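Local coordinates for protein putative phosphinothricin acetyltransferase YwnH (Bacillus subtilis, PDB 1VHS) that probably transfers an acetyl group from acetyl-CoA to phosphinothricin, inactivating the herbicidal antibiotic and so conferring resistance to it, at residues Arg11-Val16 and Glu43-His48; Tyr101-Ala106 and Lys131-His136; Ser117-Ile122 and Ala139-Phe144. All coordinates share one frame; numbering follows the deposited sequence.

The three contacts fall within a single acetyltransferase (GNAT) domain built round one mixed sheet. Contact 1 comes first along the chain and pairs the early helices 13-24 and 42-46; its centre lies about 23 Å from that of contact 2 and about 24 Å from that of contact 3, on the opposite side of the chain's centre. Contacts 2 and 3 are interleaved in sequence, their centres about 13 Å apart: helix 98-109, strand 117-123, helix 127-135 and strand 139-150 follow in turn. They meet where F133 of contact 2 packs on A120 and I122, so helix 127-135 lies on inner strand 117-123, while contact 3 runs on to edge strand 139-150.

Contact 1: Arg11-Val16 and Glu43-His48; sequences RDLEAV and EWFSGH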
# COMPACT_ATOMS: atom_id res chain seq x y z
N ARG A 11 1.94 -13.99 -12.90
CA ARG A 11 1.44 -15.14 -12.14
C ARG A 11 1.19 -14.81 -10.67
O ARG A 11 0.63 -15.62 -9.94
CB ARG A 11 2.38 -16.34 -12.26
CG ARG A 11 3.72 -16.19 -11.57
CD ARG A 11 4.73 -17.20 -12.10
NE ARG A 11 4.50 -18.57 -11.63
CZ ARG A 11 4.94 -19.05 -10.47
NH1 ARG A 11 5.64 -18.27 -9.65
NH2 ARG A 11 4.72 -20.32 -10.14
N ASP A 12 1.60 -13.61 -10.25
CA ASP A 12 1.41 -13.17 -8.86
C ASP A 12 0.07 -12.47 -8.65
O ASP A 12 -0.38 -12.31 -7.52
CB ASP A 12 2.52 -12.20 -8.45
CG ASP A 12 3.89 -12.85 -8.43
OD1 ASP A 12 4.88 -12.13 -8.68
OD2 ASP A 12 3.97 -14.06 -8.16
N LEU A 13 -0.57 -12.04 -9.74
CA LEU A 13 -1.86 -11.33 -9.62
C LEU A 13 -2.84 -12.06 -8.71
O LEU A 13 -3.48 -11.44 -7.87
CB LEU A 13 -2.48 -11.12 -11.00
CG LEU A 13 -3.82 -10.36 -11.00
CD1 LEU A 13 -3.63 -8.99 -10.37
CD2 LEU A 13 -4.34 -10.23 -12.42
N GLU A 14 -2.97 -13.37 -8.89
CA GLU A 14 -3.88 -14.17 -8.07
C GLU A 14 -3.61 -14.02 -6.57
O GLU A 14 -4.54 -13.78 -5.79
CB GLU A 14 -3.77 -15.65 -8.49
CG GLU A 14 -4.22 -16.67 -7.45
CD GLU A 14 -3.14 -16.97 -6.43
OE1 GLU A 14 -2.07 -17.48 -6.82
OE2 GLU A 14 -3.35 -16.69 -5.23
N ALA A 15 -2.35 -14.15 -6.18
CA ALA A 15 -1.97 -14.02 -4.77
C ALA A 15 -2.13 -12.59 -4.27
O ALA A 15 -2.49 -12.36 -3.12
CB ALA A 15 -0.53 -14.48 -4.59
N VAL A 16 -1.84 -11.62 -5.13
CA VAL A 16 -1.94 -10.20 -4.78
C VAL A 16 -3.39 -9.86 -4.47
O VAL A 16 -3.68 -9.18 -3.48
CB VAL A 16 -1.41 -9.30 -5.93
CG1 VAL A 16 -1.74 -7.84 -5.67
CG2 VAL A 16 0.11 -9.47 -6.05
N GLU A 43 -6.13 -4.22 -14.88
CA GLU A 43 -5.70 -2.90 -15.35
C GLU A 43 -4.72 -2.28 -14.36
O GLU A 43 -3.62 -1.87 -14.74
CB GLU A 43 -6.91 -1.97 -15.51
CG GLU A 43 -7.82 -2.34 -16.67
CD GLU A 43 -7.13 -2.22 -18.02
OE1 GLU A 43 -7.78 -2.52 -19.05
OE2 GLU A 43 -5.95 -1.82 -18.06
N TRP A 44 -5.13 -2.21 -13.10
CA TRP A 44 -4.30 -1.66 -12.04
C TRP A 44 -2.95 -2.37 -12.01
O TRP A 44 -1.90 -1.73 -11.92
CB TRP A 44 -5.01 -1.83 -10.70
CG TRP A 44 -4.14 -1.59 -9.51
CD1 TRP A 44 -3.77 -0.39 -8.99
CD2 TRP A 44 -3.53 -2.60 -8.70
NE1 TRP A 44 -2.96 -0.58 -7.90
CE2 TRP A 44 -2.79 -1.93 -7.70
CE3 TRP A 44 -3.53 -4.00 -8.71
CZ2 TRP A 44 -2.06 -2.61 -6.72
CZ3 TRP A 44 -2.80 -4.68 -7.74
CH2 TRP A 44 -2.07 -3.98 -6.76
N PHE A 45 -3.00 -3.69 -12.08
CA PHE A 45 -1.80 -4.51 -12.05
C PHE A 45 -0.82 -4.14 -13.16
O PHE A 45 0.33 -3.81 -12.90
CB PHE A 45 -2.17 -5.99 -12.16
CG PHE A 45 -1.04 -6.92 -11.86
CD1 PHE A 45 -0.58 -7.07 -10.55
CD2 PHE A 45 -0.43 -7.66 -12.87
CE1 PHE A 45 0.48 -7.93 -10.26
CE2 PHE A 45 0.62 -8.52 -12.58
CZ PHE A 45 1.08 -8.66 -11.28
N SER A 46 -1.29 -4.20 -14.41
CA SER A 46 -0.46 -3.87 -15.56
C SER A 46 -0.12 -2.39 -15.62
O SER A 46 0.74 -1.97 -16.39
CB SER A 46 -1.16 -4.30 -16.85
OG SER A 46 -1.35 -5.70 -16.89
N GLY A 47 -0.81 -1.60 -14.80
CA GLY A 47 -0.56 -0.16 -14.79
C GLY A 47 0.76 0.24 -14.15
O GLY A 47 1.17 1.39 -14.27
N HIS A 48 1.42 -0.69 -13.47
CA HIS A 48 2.69 -0.36 -12.84
C HIS A 48 3.80 -0.27 -13.88
O HIS A 48 3.73 -0.88 -14.94
CB HIS A 48 3.05 -1.40 -11.77
CG HIS A 48 2.14 -1.38 -10.59
ND1 HIS A 48 0.91 -2.01 -10.59
CD2 HIS A 48 2.24 -0.75 -9.40
CE1 HIS A 48 0.30 -1.77 -9.45
NE2 HIS A 48 1.08 -1.01 -8.71
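L13 and F45 make the tight part of this meeting between helices 13-24 and 42-46, where the CA atoms of the two residues are 7.2 Å apart. The two side chains lie alongside each other, pointing opposite ways. CB of L13 stands over the middle of the phenyl ring, 4.2 Å from its centroid and only 4° off the normal, a CH-pi contact. The L13 torsions, chi1 -179° with chi2 59°, turn CD1 to the root of the ring, 3.6 Å from F45 CD1.

Packing slackens at V16. Its CG1 meets the edge of the W44 indole, 3.9 Å from W44 CZ3, while CG2 is 4.5 Å from F45 CE1. L13 and V16 are buried, whereas W44 and F45 are partly exposed, and no hydrogen bond crosses the contact. Polar order comes instead from H48, whose ND1 donates a nearly straight 3.0 Å bond to F45 O, with the acceptor close to the imidazole plane. Its CE1 meanwhile sits above one face of W44, so the loop leaving helix 42-46 is folded back against the indole. W44 NE1 in turn bonds E71, and V16 rests on V56.

This pairing of N-terminal helices against strands 54-58 and 64-72 belongs to the GNAT fold, in which they commonly help form the acceptor-substrate side of the active-site cleft; W44 lies about 7 Å, between side chains, from Y88 of the predicted acetyl-CoA site.

Contact 2: Tyr101-Ala106 and Lys131-His136; sequences YLLQEA and KLFEKH
L103 of helix 98-109 and F133 of helix 127-135 bring the two backbones closest, with their CA atoms 7.8 Å apart, in a contact made mainly through side chains. L103 carries the contact. A chi1 of -178° swings its side chain toward helix 127-135, and its two methyls divide the work between them. CD2 sits squarely above one face of the F133 phenyl, 3.9 Å from the centroid and 7° off the normal, as a CH-pi contact; CD1 lies above the same ring but just beyond its rim, 3.7 Å from F133 CE2. CD2 also reaches L132 CG at 4.0 Å and H136 ND1 at 3.7 Å, so a single methyl touches three residues, L132, F133 and H136. L103 CG stands above one face of the imidazole, displaced toward its rim.

The imidazole is held from its own side. H136 ND1 donates to L132 O over 3.2 Å with an N-H...O angle of 169°, the oxygen lying near the ring plane but the nitrogen raised above the carbonyl plane. K135 N reaches the same oxygen from the other face of that plane, so two donors grip a carbonyl in the last turn of helix 127-135. F133, whose ring meets F138 edge-to-face, rests against strand 117-123.

L103 also packs near I87, and L132 near G99, both predicted to bind acetyl-CoA. The chemistry therefore divides cleanly: adhesion between the helices is apolar, carried by the two L103 methyls against F133, H136 and L132, whereas the polar nitrogen facing L103 is already engaged by L132 O of the helix just before it and can probably lie against hydrocarbon at little cost.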
# COMPACT_ATOMS: atom_id res chain seq x y z
N TYR A 101 8.95 -4.01 8.49
CA TYR A 101 9.93 -4.40 7.50
C TYR A 101 9.57 -3.88 6.11
O TYR A 101 10.41 -3.34 5.40
CB TYR A 101 10.06 -5.92 7.45
CG TYR A 101 11.08 -6.38 6.45
CD1 TYR A 101 12.45 -6.17 6.67
CD2 TYR A 101 10.70 -6.99 5.26
CE1 TYR A 101 13.39 -6.56 5.72
CE2 TYR A 101 11.64 -7.38 4.31
CZ TYR A 101 12.98 -7.16 4.55
OH TYR A 101 13.92 -7.54 3.61
N LEU A 102 8.31 -4.05 5.72
CA LEU A 102 7.85 -3.60 4.41
C LEU A 102 7.99 -2.10 4.21
O LEU A 102 8.41 -1.64 3.14
CB LEU A 102 6.40 -4.02 4.18
CG LEU A 102 6.17 -5.54 4.19
CD1 LEU A 102 4.69 -5.85 4.06
CD2 LEU A 102 6.95 -6.16 3.04
N LEU A 103 7.64 -1.32 5.23
CA LEU A 103 7.75 0.13 5.10
C LEU A 103 9.21 0.52 4.97
O LEU A 103 9.56 1.37 4.16
CB LEU A 103 7.12 0.85 6.30
CG LEU A 103 7.13 2.39 6.24
CD1 LEU A 103 6.59 2.88 4.90
CD2 LEU A 103 6.30 2.95 7.39
N GLN A 104 10.08 -0.10 5.77
CA GLN A 104 11.50 0.20 5.70
C GLN A 104 12.03 -0.06 4.29
O GLN A 104 12.76 0.75 3.74
CB GLN A 104 12.27 -0.64 6.73
CG GLN A 104 13.78 -0.48 6.65
CD GLN A 104 14.50 -1.36 7.66
OE1 GLN A 104 14.41 -1.15 8.87
NE2 GLN A 104 15.22 -2.37 7.16
N GLU A 105 11.64 -1.19 3.70
CA GLU A 105 12.07 -1.52 2.34
C GLU A 105 11.49 -0.53 1.33
O GLU A 105 12.18 -0.12 0.40
CB GLU A 105 11.65 -2.94 1.98
CG GLU A 105 12.44 -4.02 2.72
CD GLU A 105 13.92 -3.66 2.84
OE1 GLU A 105 14.59 -3.53 1.80
OE2 GLU A 105 14.40 -3.51 3.98
N ALA A 106 10.23 -0.17 1.51
CA ALA A 106 9.60 0.78 0.59
C ALA A 106 10.40 2.09 0.61
O ALA A 106 10.67 2.68 -0.44
CB ALA A 106 8.15 1.05 1.02
N LYS A 131 0.53 4.93 13.48
CA LYS A 131 1.69 5.05 14.36
C LYS A 131 2.96 4.57 13.67
O LYS A 131 4.01 5.18 13.80
CB LYS A 131 1.47 4.28 15.67
N LEU A 132 2.84 3.47 12.93
CA LEU A 132 3.97 2.91 12.20
C LEU A 132 4.55 3.96 11.25
O LEU A 132 5.75 4.25 11.29
CB LEU A 132 3.54 1.69 11.38
CG LEU A 132 4.62 1.09 10.48
CD1 LEU A 132 5.81 0.66 11.32
CD2 LEU A 132 4.06 -0.08 9.69
N PHE A 133 3.71 4.55 10.40
CA PHE A 133 4.20 5.56 9.47
C PHE A 133 4.79 6.79 10.16
O PHE A 133 5.80 7.34 9.72
CB PHE A 133 3.09 5.98 8.50
CG PHE A 133 2.91 5.03 7.33
CD1 PHE A 133 2.31 3.79 7.51
CD2 PHE A 133 3.38 5.37 6.07
CE1 PHE A 133 2.18 2.90 6.44
CE2 PHE A 133 3.25 4.49 4.99
CZ PHE A 133 2.65 3.25 5.18
N GLU A 134 4.17 7.22 11.26
CA GLU A 134 4.65 8.39 11.97
C GLU A 134 6.02 8.18 12.60
O GLU A 134 6.75 9.13 12.83
CB GLU A 134 3.63 8.83 13.03
CG GLU A 134 2.42 9.53 12.43
CD GLU A 134 1.36 9.89 13.46
OE1 GLU A 134 1.67 10.63 14.41
OE2 GLU A 134 0.21 9.43 13.31
N LYS A 135 6.38 6.93 12.86
CA LYS A 135 7.70 6.64 13.43
C LYS A 135 8.73 6.72 12.32
O LYS A 135 9.92 6.85 12.58
CB LYS A 135 7.74 5.23 14.05
CG LYS A 135 6.95 5.08 15.34
CD LYS A 135 7.08 3.67 15.87
CE LYS A 135 6.27 3.46 17.15
NZ LYS A 135 6.31 2.04 17.57
N HIS A 136 8.27 6.65 11.07
CA HIS A 136 9.17 6.71 9.93
C HIS A 136 9.17 8.02 9.14
O HIS A 136 9.39 8.02 7.92
CB HIS A 136 8.91 5.52 8.99
CG HIS A 136 9.41 4.21 9.53
ND1 HIS A 136 8.62 3.37 10.28
CD2 HIS A 136 10.61 3.61 9.44
CE1 HIS A 136 9.31 2.30 10.62
NE2 HIS A 136 10.53 2.42 10.12

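Contact 3: Ser117-Ile122 and Ala139-Phe144; sequences SLMAFI and AEWGLF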
# COMPACT_ATOMS: atom_id res chain seq x y z
N SER A 117 8.35 13.01 -2.88
CA SER A 117 7.29 13.07 -1.87
C SER A 117 6.49 11.78 -1.94
O SER A 117 5.96 11.42 -3.00
CB SER A 117 6.36 14.27 -2.13
OG SER A 117 7.10 15.48 -2.14
N LEU A 118 6.40 11.08 -0.82
CA LEU A 118 5.67 9.83 -0.77
C LEU A 118 4.48 9.97 0.17
O LEU A 118 4.63 10.44 1.28
CB LEU A 118 6.62 8.72 -0.28
CG LEU A 118 6.17 7.27 -0.40
CD1 LEU A 118 5.87 6.95 -1.86
CD2 LEU A 118 7.26 6.35 0.14
N MSE A 119 3.30 9.59 -0.30
CA MSE A 119 2.09 9.69 0.51
C MSE A 119 1.44 8.32 0.74
O MSE A 119 1.57 7.41 -0.08
CB MSE A 119 1.07 10.62 -0.16
CG MSE A 119 1.44 12.09 -0.10
SE MSE A 119 0.08 13.19 -0.97
CE MSE A 119 0.61 12.84 -2.73
N ALA A 120 0.73 8.20 1.86
CA ALA A 120 0.03 6.98 2.21
C ALA A 120 -1.39 7.33 2.62
O ALA A 120 -1.61 8.28 3.36
CB ALA A 120 0.75 6.28 3.38
N PHE A 121 -2.36 6.57 2.11
CA PHE A 121 -3.77 6.79 2.42
C PHE A 121 -4.20 5.74 3.43
O PHE A 121 -4.29 4.55 3.11
CB PHE A 121 -4.61 6.68 1.14
CG PHE A 121 -4.37 7.79 0.16
CD1 PHE A 121 -3.09 8.07 -0.31
CD2 PHE A 121 -5.43 8.58 -0.29
CE1 PHE A 121 -2.87 9.11 -1.21
CE2 PHE A 121 -5.22 9.63 -1.19
CZ PHE A 121 -3.93 9.89 -1.65
N ILE A 122 -4.47 6.19 4.65
CA ILE A 122 -4.82 5.31 5.75
C ILE A 122 -6.10 5.75 6.45
O ILE A 122 -6.27 6.93 6.76
CB ILE A 122 -3.66 5.27 6.79
CG1 ILE A 122 -2.35 4.89 6.09
CG2 ILE A 122 -3.99 4.30 7.91
CD1 ILE A 122 -1.10 5.09 6.94
N ALA A 139 4.00 12.61 8.32
CA ALA A 139 3.20 13.55 9.09
C ALA A 139 1.81 13.58 8.47
O ALA A 139 1.66 13.32 7.27
CB ALA A 139 3.82 14.93 9.04
N GLU A 140 0.79 13.89 9.26
CA GLU A 140 -0.56 13.96 8.71
C GLU A 140 -0.69 15.20 7.84
O GLU A 140 -0.55 16.33 8.32
CB GLU A 140 -1.59 14.00 9.85
CG GLU A 140 -3.04 13.97 9.37
CD GLU A 140 -4.04 14.06 10.51
OE1 GLU A 140 -3.89 13.30 11.49
OE2 GLU A 140 -4.97 14.88 10.42
N TRP A 141 -0.94 15.01 6.55
CA TRP A 141 -1.08 16.12 5.63
C TRP A 141 -2.55 16.44 5.38
O TRP A 141 -2.88 17.50 4.85
CB TRP A 141 -0.40 15.81 4.31
CG TRP A 141 1.10 15.86 4.32
CD1 TRP A 141 1.91 16.17 5.38
CD2 TRP A 141 1.96 15.60 3.21
NE1 TRP A 141 3.23 16.11 4.99
CE2 TRP A 141 3.29 15.77 3.66
CE3 TRP A 141 1.73 15.24 1.88
CZ2 TRP A 141 4.39 15.59 2.82
CZ3 TRP A 141 2.83 15.06 1.04
CH2 TRP A 141 4.15 15.24 1.52
N GLY A 142 -3.42 15.50 5.72
CA GLY A 142 -4.84 15.74 5.51
C GLY A 142 -5.75 14.74 6.16
O GLY A 142 -5.34 13.63 6.54
N LEU A 143 -7.00 15.14 6.31
CA LEU A 143 -8.03 14.29 6.88
C LEU A 143 -9.30 14.63 6.12
O LEU A 143 -9.77 15.78 6.15
CB LEU A 143 -8.22 14.59 8.38
CG LEU A 143 -9.05 13.58 9.19
CD1 LEU A 143 -8.88 13.88 10.68
CD2 LEU A 143 -10.51 13.66 8.79
N PHE A 144 -9.82 13.65 5.39
CA PHE A 144 -11.04 13.84 4.62
C PHE A 144 -12.10 13.11 5.44
O PHE A 144 -12.20 11.89 5.43
CB PHE A 144 -10.89 13.21 3.22
CG PHE A 144 -9.72 13.76 2.43
CD1 PHE A 144 -9.16 15.00 2.73
CD2 PHE A 144 -9.20 13.04 1.35
CE1 PHE A 144 -8.11 15.52 1.97
CE2 PHE A 144 -8.15 13.55 0.58
CZ PHE A 144 -7.60 14.79 0.90
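W141 and M119 touch although their strands are not neighbours: strand 153-163 runs between 117-123 and 139-150, and the indole reaches across it. The CA atoms of the two residues are 8.8 Å apart. A classic beta bulge lies at the root of this reach, W141 and G142 both facing I159 on the intervening strand. In W141 CD1 almost eclipses CA (chi2 -1°), which turns the benzo half of the indole outward to the far strand.

M119, present as selenomethionine, crosses the indole at about a right angle. Its CG approaches obliquely and is closest, 3.5 Å from W141 CZ3. With chi2 extended (-180°), SE lies 3.9 Å from W141 CE3; the chi3 bend turns only the terminal methyl. Selenium is 5.0 Å from the centroid of the six-membered ring and 76° off its normal, a Met-aromatic contact made at the edge. S117 CB adds a looser touch in the plane of the ring, 4.4 Å from W141 CH2.

All this happens on the sheet face turned away from helix 127-135, since it is A120 and I122, the alternate residues of strand 117-123, that pack on F133. M119 is buried, backed by T82 and F73, while W141 is largely exposed. Direct contact is apolar, probably dispersion between the indole rim and the M119 methylene and selenium (sulfur in methionine), while strand 153-163 links both by backbone bonds.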